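Side-chain contact in LYND (Lyngbya aestuarii, PDB 4V1T), which is a YcaO-family, probably ATP-dependent cyclodehydratase that is thought to convert residues of a peptide substrate into heterocycles: residues G364-L369 against C422-R427. Residues are numbered along the deposited sequence; the frame is centred on the assembly and turned at random.
Sequences GVVTEL and CEAVER. With MG (magnesium ion), chain M; ADP (adenosine-5'-diphosphate), chain L.
Val366 sets its CG1 methyl as a bump over the short side chain of Ala424 on helix 413-429, beside Val425 CG2; CG1 lies 3.2 Å from Ala424 CB, a closeness doubtful in detail that may reflect coordinate error as well as tight packing. The same methyl borders Val425 CG2 at 4.1 Å. Val425 CG2, anti to its carbonyl carbon, also meets Val365 CG2 at 4.0 Å; two loop methyls thus converge on one side of it. Ile725 packs on Val365 and Val425, while Ala385 and Ser406 adjoin Ala424. Other side chains of the helix serve the nucleotide: Cys422 SG sits 3.2 Å from ADP N3, and Glu423 brings OE2 to magnesium at 2.0 Å. Ser407 N donates to Glu423 OE1, the oxygen not bound to magnesium. Glu426 bends at chi2 (-146°) and takes a 2.6 Å hydrogen bond through OE1 from ADP O3', with Arg427 NE a long ion-pair partner of OE2. Without the Glu426 carboxylate, as with an alanine here, the ribose hydroxyl is likely to lose this acceptor, and Arg427 an acidic neighbour. Greasy on the loop side and acidic toward ADP, the helix joins purely apolar packing to magnesium and ribose binding.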
loop_
_atom_site.group_PDB
_atom_site.type_symbol
_atom_site.label_atom_id
_atom_site.label_comp_id
_atom_site.label_asym_id
_atom_site.label_seq_id
_atom_site.Cartn_x
_atom_site.Cartn_y
_atom_site.Cartn_z
ATOM N N GLY B 364 1.881 -16.713 4.277
ATOM C CA GLY B 364 2.925 -15.867 4.825
ATOM C C GLY B 364 3.390 -16.274 6.209
ATOM O O GLY B 364 3.027 -17.327 6.714
ATOM N N VAL B 365 4.196 -15.411 6.815
ATOM C CA VAL B 365 4.749 -15.647 8.148
ATOM C C VAL B 365 4.345 -14.544 9.115
ATOM O O VAL B 365 4.553 -14.679 10.312
ATOM C CB VAL B 365 6.287 -15.745 8.119
ATOM C CG1 VAL B 365 6.715 -16.904 7.242
ATOM C CG2 VAL B 365 6.890 -14.450 7.608
ATOM N N VAL B 366 3.796 -13.445 8.589
ATOM C CA VAL B 366 3.229 -12.388 9.428
ATOM C C VAL B 366 1.766 -12.174 9.050
ATOM O O VAL B 366 1.429 -12.061 7.878
ATOM C CB VAL B 366 4.037 -11.068 9.333
ATOM C CG1 VAL B 366 5.524 -11.357 9.300
ATOM C CG2 VAL B 366 3.698 -10.282 8.106
ATOM N N THR B 367 0.899 -12.154 10.053
ATOM C CA THR B 367 -0.543 -12.126 9.832
ATOM C C THR B 367 -0.956 -10.846 9.145
ATOM O O THR B 367 -1.604 -10.877 8.115
ATOM C CB THR B 367 -1.324 -12.234 11.161
ATOM O OG1 THR B 367 -0.767 -13.279 11.963
ATOM C CG2 THR B 367 -2.804 -12.512 10.906
ATOM N N GLU B 368 -0.572 -9.728 9.742
ATOM C CA GLU B 368 -0.943 -8.401 9.264
ATOM C C GLU B 368 0.202 -7.427 9.516
ATOM O O GLU B 368 1.191 -7.765 10.167
ATOM C CB GLU B 368 -2.197 -7.909 9.986
ATOM C CG GLU B 368 -2.022 -7.796 11.500
ATOM C CD GLU B 368 -3.315 -7.524 12.241
ATOM O OE1 GLU B 368 -4.290 -7.080 11.601
ATOM O OE2 GLU B 368 -3.349 -7.743 13.472
ATOM N N LEU B 369 0.055 -6.218 8.999
ATOM C CA LEU B 369 1.002 -5.149 9.256
ATOM C C LEU B 369 0.271 -3.824 9.124
ATOM O O LEU B 369 0.082 -3.306 8.020
ATOM C CB LEU B 369 2.193 -5.224 8.311
ATOM C CG LEU B 369 3.255 -4.136 8.457
ATOM C CD1 LEU B 369 3.914 -4.196 9.830
ATOM C CD2 LEU B 369 4.310 -4.276 7.371
ATOM N N CYS B 422 10.045 -6.822 10.254
ATOM C CA CYS B 422 11.271 -7.570 10.487
ATOM C C CYS B 422 11.289 -8.255 11.854
ATOM O O CYS B 422 11.923 -9.298 12.003
ATOM C CB CYS B 422 12.488 -6.655 10.326
ATOM S SG CYS B 422 12.726 -6.071 8.620
ATOM N N GLU B 423 10.588 -7.702 12.840
ATOM C CA GLU B 423 10.480 -8.384 14.134
ATOM C C GLU B 423 9.630 -9.627 13.988
ATOM O O GLU B 423 9.915 -10.665 14.578
ATOM C CB GLU B 423 9.875 -7.475 15.219
ATOM C CG GLU B 423 10.385 -7.806 16.623
ATOM C CD GLU B 423 9.612 -7.123 17.738
ATOM O OE1 GLU B 423 8.396 -7.385 17.890
ATOM O OE2 GLU B 423 10.234 -6.331 18.479
ATOM N N ALA B 424 8.574 -9.525 13.192
ATOM C CA ALA B 424 7.677 -10.663 12.992
ATOM C C ALA B 424 8.426 -11.821 12.302
ATOM O O ALA B 424 8.273 -12.985 12.675
ATOM C CB ALA B 424 6.460 -10.241 12.193
ATOM N N VAL B 425 9.252 -11.490 11.312
ATOM C CA VAL B 425 10.063 -12.494 10.630
ATOM C C VAL B 425 11.190 -12.992 11.539
ATOM O O VAL B 425 11.587 -14.153 11.472
ATOM C CB VAL B 425 10.662 -11.938 9.325
ATOM C CG1 VAL B 425 11.579 -12.960 8.672
ATOM C CG2 VAL B 425 9.556 -11.539 8.367
ATOM N N GLU B 426 11.693 -12.105 12.389
ATOM C CA GLU B 426 12.701 -12.463 13.365
ATOM C C GLU B 426 12.160 -13.537 14.310
ATOM O O GLU B 426 12.818 -14.539 14.560
ATOM C CB GLU B 426 13.131 -11.222 14.162
ATOM C CG GLU B 426 14.094 -11.500 15.327
ATOM C CD GLU B 426 13.873 -10.562 16.507
ATOM O OE1 GLU B 426 13.766 -9.339 16.292
ATOM O OE2 GLU B 426 13.796 -11.052 17.656
ATOM N N ARG B 427 10.961 -13.313 14.833
ATOM C CA ARG B 427 10.367 -14.241 15.775
ATOM C C ARG B 427 10.062 -15.578 15.122
ATOM O O ARG B 427 10.265 -16.625 15.728
ATOM C CB ARG B 427 9.097 -13.650 16.389
ATOM C CG ARG B 427 9.325 -12.364 17.175
ATOM C CD ARG B 427 9.987 -12.595 18.525
ATOM N NE ARG B 427 10.447 -11.333 19.113
ATOM C CZ ARG B 427 9.645 -10.419 19.663
ATOM N NH1 ARG B 427 8.326 -10.611 19.709
ATOM N NH2 ARG B 427 10.158 -9.301 20.167
HETATM MG MG MG M . 10.427 -4.890 19.854
HETATM P PB ADP L . 13.533 -4.261 19.322
HETATM O O1B ADP L . 14.490 -5.406 19.532
HETATM O O2B ADP L . 13.596 -3.212 20.394
HETATM O O3B ADP L . 12.148 -4.722 18.985
HETATM P PA ADP L . 13.335 -2.823 16.802
HETATM O O1A ADP L . 14.112 -1.611 16.355
HETATM O O2A ADP L . 11.867 -2.665 17.154
HETATM O O3A ADP L . 14.145 -3.540 18.007
HETATM O "O5'" ADP L . 13.457 -3.924 15.651
HETATM C "C5'" ADP L . 12.655 -5.089 15.662
HETATM C "C4'" ADP L . 13.319 -6.123 14.768
HETATM O "O4'" ADP L . 13.247 -5.715 13.403
HETATM C "C3'" ADP L . 14.796 -6.274 15.083
HETATM O "O3'" ADP L . 15.144 -7.643 14.924
HETATM C "C2'" ADP L . 15.523 -5.455 14.043
HETATM O "O2'" ADP L . 16.778 -6.030 13.670
HETATM C "C1'" ADP L . 14.556 -5.486 12.876
HETATM N N9 ADP L . 14.609 -4.222 12.106
HETATM C C8 ADP L . 14.256 -2.994 12.546
HETATM N N7 ADP L . 14.420 -2.073 11.565
HETATM C C5 ADP L . 14.880 -2.715 10.482
HETATM C C6 ADP L . 15.264 -2.334 9.108
HETATM N N6 ADP L . 15.172 -1.040 8.729
HETATM N N1 ADP L . 15.702 -3.304 8.277
HETATM C C2 ADP L . 15.791 -4.589 8.666
HETATM N N3 ADP L . 15.455 -5.005 9.905
HETATM C C4 ADP L . 15.006 -4.133 10.840
HETATM O O HOH W 1 10.373 -3.158 20.927
HETATM O O HOH W 2 9.825 -3.769 17.955
HETATM O O HOH W 3 8.468 -5.446 19.777
#